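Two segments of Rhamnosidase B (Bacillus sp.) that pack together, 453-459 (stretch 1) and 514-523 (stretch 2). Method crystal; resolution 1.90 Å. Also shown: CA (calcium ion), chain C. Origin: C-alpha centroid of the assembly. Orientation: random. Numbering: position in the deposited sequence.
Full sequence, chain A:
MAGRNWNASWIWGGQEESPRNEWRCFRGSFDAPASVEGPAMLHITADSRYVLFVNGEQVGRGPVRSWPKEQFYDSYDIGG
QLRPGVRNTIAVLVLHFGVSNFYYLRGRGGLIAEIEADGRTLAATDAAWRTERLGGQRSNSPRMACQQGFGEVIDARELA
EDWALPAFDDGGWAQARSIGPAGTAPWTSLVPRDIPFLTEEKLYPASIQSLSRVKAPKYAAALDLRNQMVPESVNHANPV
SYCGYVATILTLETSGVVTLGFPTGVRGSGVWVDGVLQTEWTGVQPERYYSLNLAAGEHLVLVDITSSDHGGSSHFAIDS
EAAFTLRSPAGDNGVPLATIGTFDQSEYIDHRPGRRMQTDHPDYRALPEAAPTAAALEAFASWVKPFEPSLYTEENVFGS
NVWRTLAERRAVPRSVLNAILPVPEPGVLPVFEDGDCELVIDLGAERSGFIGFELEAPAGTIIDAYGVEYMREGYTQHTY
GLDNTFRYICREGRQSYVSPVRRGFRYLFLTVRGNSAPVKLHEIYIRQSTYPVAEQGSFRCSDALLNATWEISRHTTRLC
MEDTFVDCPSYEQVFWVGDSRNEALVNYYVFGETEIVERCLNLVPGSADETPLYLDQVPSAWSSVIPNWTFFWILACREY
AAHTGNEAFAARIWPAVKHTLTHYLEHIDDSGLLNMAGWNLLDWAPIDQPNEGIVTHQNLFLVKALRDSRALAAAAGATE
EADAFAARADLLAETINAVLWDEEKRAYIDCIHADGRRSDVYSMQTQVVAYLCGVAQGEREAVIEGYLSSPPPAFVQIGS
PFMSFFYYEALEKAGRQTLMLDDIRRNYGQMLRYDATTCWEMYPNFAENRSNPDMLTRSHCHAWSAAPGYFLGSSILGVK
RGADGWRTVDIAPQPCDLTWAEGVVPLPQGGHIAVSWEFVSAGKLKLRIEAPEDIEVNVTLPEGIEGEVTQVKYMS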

ATOM      1  N   PHE A 453     -21.972   4.277   5.239  1.00 21.83           N
ATOM      2  CA  PHE A 453     -23.328   3.810   5.016  1.00 21.71           C
ATOM      3  C   PHE A 453     -24.288   4.443   6.012  1.00 21.98           C
ATOM      4  O   PHE A 453     -23.874   5.064   6.991  1.00 21.59           O
ATOM      5  N   GLU A 454     -25.572   4.296   5.723  1.00 22.22           N
ATOM      6  CA  GLU A 454     -26.639   4.790   6.579  1.00 23.82           C
ATOM      7  C   GLU A 454     -27.721   3.737   6.462  1.00 22.98           C
ATOM      8  O   GLU A 454     -28.042   3.289   5.359  1.00 21.51           O
ATOM      9  N   LEU A 455     -28.272   3.326   7.595  1.00 22.60           N
ATOM     10  CA  LEU A 455     -29.293   2.294   7.578  1.00 22.71           C
ATOM     11  C   LEU A 455     -30.139   2.283   8.845  1.00 23.39           C
ATOM     12  O   LEU A 455     -29.836   2.972   9.818  1.00 24.74           O
ATOM     13  N   GLU A 456     -31.206   1.495   8.806  1.00 24.53           N
ATOM     14  CA  GLU A 456     -32.100   1.314   9.945  1.00 24.89           C
ATOM     15  C   GLU A 456     -32.076  -0.184  10.188  1.00 24.59           C
ATOM     16  O   GLU A 456     -32.213  -0.959   9.247  1.00 24.22           O
ATOM     17  N   ALA A 457     -31.895  -0.595  11.437  1.00 24.49           N
ATOM     18  CA  ALA A 457     -31.866  -2.018  11.737  1.00 25.02           C
ATOM     19  C   ALA A 457     -32.104  -2.281  13.212  1.00 24.91           C
ATOM     20  O   ALA A 457     -31.963  -1.387  14.045  1.00 25.87           O
ATOM     21  N   PRO A 458     -32.484  -3.518  13.551  1.00 25.94           N
ATOM     22  CA  PRO A 458     -32.730  -3.884  14.948  1.00 27.35           C
ATOM     23  C   PRO A 458     -31.392  -3.836  15.683  1.00 28.57           C
ATOM     24  O   PRO A 458     -30.333  -3.985  15.063  1.00 27.67           O
ATOM     25  N   ALA A 459     -31.431  -3.635  16.995  1.00 28.09           N
ATOM     26  CA  ALA A 459     -30.201  -3.588  17.775  1.00 27.52           C
ATOM     27  C   ALA A 459     -29.495  -4.937  17.706  1.00 26.53           C
ATOM     28  O   ALA A 459     -30.136  -5.988  17.726  1.00 26.93           O
ATOM     29  N   GLY A 514     -27.785 -11.774  11.949  1.00 29.26           N
ATOM     30  CA  GLY A 514     -28.484 -11.676  13.223  1.00 31.58           C
ATOM     31  C   GLY A 514     -29.642 -10.711  13.398  1.00 34.56           C
ATOM     32  O   GLY A 514     -30.037 -10.426  14.532  1.00 37.15           O
ATOM     33  N   ASN A 515     -30.196 -10.204  12.306  1.00 33.25           N
ATOM     34  CA  ASN A 515     -31.317  -9.279  12.409  1.00 34.05           C
ATOM     35  C   ASN A 515     -32.613 -10.069  12.337  1.00 34.88           C
ATOM     36  O   ASN A 515     -32.755 -10.962  11.506  1.00 34.35           O
ATOM     37  N   SER A 516     -33.551  -9.742  13.217  1.00 37.68           N
ATOM     38  CA  SER A 516     -34.842 -10.418  13.248  1.00 40.58           C
ATOM     39  C   SER A 516     -35.802  -9.721  12.290  1.00 39.94           C
ATOM     40  O   SER A 516     -36.539 -10.368  11.540  1.00 41.04           O
ATOM     41  N   ALA A 517     -35.777  -8.394  12.320  1.00 37.99           N
ATOM     42  CA  ALA A 517     -36.628  -7.582  11.464  1.00 35.01           C
ATOM     43  C   ALA A 517     -35.828  -7.133  10.245  1.00 34.01           C
ATOM     44  O   ALA A 517     -34.597  -7.149  10.260  1.00 32.30           O
ATOM     45  N   PRO A 518     -36.519  -6.724   9.172  1.00 32.96           N
ATOM     46  CA  PRO A 518     -35.810  -6.282   7.969  1.00 30.81           C
ATOM     47  C   PRO A 518     -34.924  -5.062   8.172  1.00 29.53           C
ATOM     48  O   PRO A 518     -35.225  -4.176   8.973  1.00 29.37           O
ATOM     49  N   VAL A 519     -33.817  -5.036   7.441  1.00 26.93           N
ATOM     50  CA  VAL A 519     -32.879  -3.928   7.500  1.00 24.28           C
ATOM     51  C   VAL A 519     -33.126  -3.033   6.288  1.00 23.69           C
ATOM     52  O   VAL A 519     -33.295  -3.521   5.174  1.00 23.19           O
ATOM     53  N   LYS A 520     -33.171  -1.726   6.515  1.00 23.41           N
ATOM     54  CA  LYS A 520     -33.374  -0.779   5.428  1.00 24.91           C
ATOM     55  C   LYS A 520     -32.052  -0.078   5.164  1.00 23.99           C
ATOM     56  O   LYS A 520     -31.571   0.693   5.995  1.00 26.01           O
ATOM     57  N   LEU A 521     -31.461  -0.350   4.009  1.00 23.36           N
ATOM     58  CA  LEU A 521     -30.193   0.270   3.663  1.00 22.54           C
ATOM     59  C   LEU A 521     -30.478   1.536   2.859  1.00 22.24           C
ATOM     60  O   LEU A 521     -30.918   1.469   1.709  1.00 22.19           O
ATOM     61  N   HIS A 522     -30.258   2.690   3.484  1.00 21.48           N
ATOM     62  CA  HIS A 522     -30.492   3.970   2.829  1.00 21.60           C
ATOM     63  C   HIS A 522     -29.404   4.283   1.816  1.00 22.27           C
ATOM     64  O   HIS A 522     -29.672   4.886   0.780  1.00 23.44           O
ATOM     65  N   GLU A 523     -28.178   3.883   2.125  1.00 20.02           N
ATOM     66  CA  GLU A 523     -27.059   4.083   1.214  1.00 22.70           C
ATOM     67  C   GLU A 523     -25.768   3.434   1.685  1.00 22.66           C
ATOM     68  O   GLU A 523     -25.494   3.347   2.885  1.00 22.16           O
TER

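The strands of the two stretches run antiparallel and pair through their backbones. Glu 456 N donates to Lys 520 O (2.9 Å) and Lys 520 N to Glu 456 O (3.0 Å). Glu 454 N donates to Glu 523 O (3.0 Å), while Glu 454 O, at a beta bulge, accepts from both His 522 N (3.0 Å) and Glu 523 N (3.3 Å). Leu 455 (p, p) and Leu 521 (t, p) share one sheet face, with Leu 455 CB 4.0 Å from Leu 521 CD1. Glu 454, Glu 456, Lys 520 and Glu 523 occupy the other. There Glu 454 (t) and Glu 523 (p) bring like charges together, OE2 to OE2 at 4.4 Å, and water 1 donates to Glu 454 OE2 (2.6 Å) and Glu 523 OE2 (2.7 Å). Water 2 links Glu 456 OE2 to NZ of Lys 520 (m), both at 2.6 Å, accepting from the lysine. His 522 O binds calcium at 2.6 Å; water 4, another calcium ligand, donates to Glu 523 OE1 (3.0 Å). At the strand's end Ala 457 CB meets Val 519 CG2 at 3.6 Å; just beyond it, Pro 458 points toward stretch 2, its CG 3.6 Å from Ala 517 CB. Asn 515 ND2 donates to Ala 517 O (3.0 Å), but Ala 517 N is buried without a partner.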

ATOM      1  CB  PHE A 453     -23.410   2.283   5.140  1.00 21.74           C
ATOM      2  CG  PHE A 453     -23.104   1.764   6.524  1.00 23.86           C
ATOM      3  CD1 PHE A 453     -21.826   1.325   6.851  1.00 25.02           C
ATOM      4  CD2 PHE A 453     -24.096   1.719   7.502  1.00 26.01           C
ATOM      5  CE1 PHE A 453     -21.538   0.846   8.133  1.00 26.75           C
ATOM      6  CE2 PHE A 453     -23.820   1.243   8.789  1.00 25.30           C
ATOM      7  CZ  PHE A 453     -22.538   0.805   9.103  1.00 25.62           C
ATOM      8  CB  GLU A 454     -27.168   6.144   6.103  1.00 26.87           C
ATOM      9  CG  GLU A 454     -28.346   6.642   6.930  1.00 31.60           C
ATOM     10  CD  GLU A 454     -28.754   8.060   6.591  1.00 34.18           C
ATOM     11  OE1 GLU A 454     -29.820   8.494   7.066  1.00 35.56           O
ATOM     12  OE2 GLU A 454     -28.010   8.744   5.857  1.00 38.70           O
ATOM     13  CB  LEU A 455     -28.623   0.923   7.406  1.00 23.19           C
ATOM     14  CG  LEU A 455     -27.559   0.538   8.450  1.00 24.88           C
ATOM     15  CD1 LEU A 455     -28.226   0.165   9.774  1.00 25.03           C
ATOM     16  CD2 LEU A 455     -26.740  -0.646   7.938  1.00 23.01           C
ATOM     17  CB  GLU A 456     -33.534   1.724   9.610  1.00 25.36           C
ATOM     18  CG  GLU A 456     -33.720   3.175   9.248  1.00 27.21           C
ATOM     19  CD  GLU A 456     -35.171   3.506   8.970  1.00 29.72           C
ATOM     20  OE1 GLU A 456     -35.436   4.240   7.999  1.00 30.60           O
ATOM     21  OE2 GLU A 456     -36.047   3.036   9.724  1.00 29.98           O
ATOM     22  CB  ALA A 457     -30.524  -2.615  11.319  1.00 23.37           C
ATOM     23  CB  PRO A 458     -33.260  -5.313  14.845  1.00 27.36           C
ATOM     24  CG  PRO A 458     -33.881  -5.360  13.484  1.00 28.05           C
ATOM     25  CD  PRO A 458     -32.897  -4.602  12.642  1.00 26.64           C
ATOM     26  CB  ALA A 459     -30.510  -3.233  19.227  1.00 28.40           C
ATOM     27  CB  ASN A 515     -31.276  -8.263  11.270  1.00 32.39           C
ATOM     28  CG  ASN A 515     -31.268  -8.926   9.919  1.00 30.36           C
ATOM     29  OD1 ASN A 515     -30.386  -9.730   9.624  1.00 29.25           O
ATOM     30  ND2 ASN A 515     -32.254  -8.602   9.089  1.00 30.57           N
ATOM     31  CB  SER A 516     -35.407 -10.393  14.673  1.00 41.71           C
ATOM     32  OG  SER A 516     -35.344  -9.083  15.218  1.00 45.47           O
ATOM     33  CB  ALA A 517     -37.134  -6.372  12.237  1.00 35.09           C
ATOM     34  CB  PRO A 518     -36.943  -6.029   6.971  1.00 32.73           C
ATOM     35  CG  PRO A 518     -38.104  -5.678   7.843  1.00 34.14           C
ATOM     36  CD  PRO A 518     -37.978  -6.673   8.972  1.00 32.99           C
ATOM     37  CB  VAL A 519     -31.415  -4.432   7.462  1.00 24.59           C
ATOM     38  CG1 VAL A 519     -30.456  -3.261   7.235  1.00 23.18           C
ATOM     39  CG2 VAL A 519     -31.077  -5.143   8.762  1.00 23.46           C
ATOM     40  CB  LYS A 520     -34.434   0.259   5.795  1.00 25.64           C
ATOM     41  CG  LYS A 520     -35.830  -0.303   5.943  1.00 27.09           C
ATOM     42  CD  LYS A 520     -36.819   0.803   6.257  1.00 30.35           C
ATOM     43  CE  LYS A 520     -38.222   0.252   6.442  1.00 33.30           C
ATOM     44  NZ  LYS A 520     -39.188   1.338   6.758  1.00 35.22           N
ATOM     45  CB  LEU A 521     -29.337  -0.720   2.864  1.00 22.41           C
ATOM     46  CG  LEU A 521     -27.886  -0.352   2.528  1.00 24.82           C
ATOM     47  CD1 LEU A 521     -27.160   0.163   3.765  1.00 24.90           C
ATOM     48  CD2 LEU A 521     -27.181  -1.584   1.969  1.00 23.51           C
ATOM     49  CB  HIS A 522     -30.595   5.097   3.861  1.00 21.96           C
ATOM     50  CG  HIS A 522     -31.897   5.109   4.600  1.00 25.13           C
ATOM     51  ND1 HIS A 522     -32.176   4.238   5.631  1.00 29.51           N
ATOM     52  CD2 HIS A 522     -33.018   5.845   4.416  1.00 26.06           C
ATOM     53  CE1 HIS A 522     -33.414   4.436   6.050  1.00 27.74           C
ATOM     54  NE2 HIS A 522     -33.947   5.405   5.329  1.00 29.43           N
ATOM     55  CB  GLU A 523     -26.808   5.571   0.957  1.00 22.46           C
ATOM     56  CG  GLU A 523     -26.540   6.413   2.189  1.00 26.20           C
ATOM     57  CD  GLU A 523     -26.293   7.869   1.835  1.00 27.97           C
ATOM     58  OE1 GLU A 523     -27.035   8.400   0.984  1.00 32.14           O
ATOM     59  OE2 GLU A 523     -25.368   8.487   2.403  1.00 26.80           O
TER
HETATM   60 CA    CA C4001     -31.101   6.986   0.255  1.00 29.29          CA
HETATM   61  O   HOH W   1     -25.542   9.011   5.009  1.00 31.57           O
HETATM   62  O   HOH W   2     -38.527   2.480   9.036  1.00 43.78           O
HETATM   63  O   HOH W   3     -30.888  -7.940  15.572  1.00 37.69           O
HETATM   64  O   HOH W   4     -29.217   7.620  -0.947  1.00 25.56           O
HETATM   65  O   HOH W   5     -32.990   6.366   1.600  1.00 26.07           O
HETATM   66  O   HOH W   6     -31.469   5.229  -1.208  1.00 20.01           O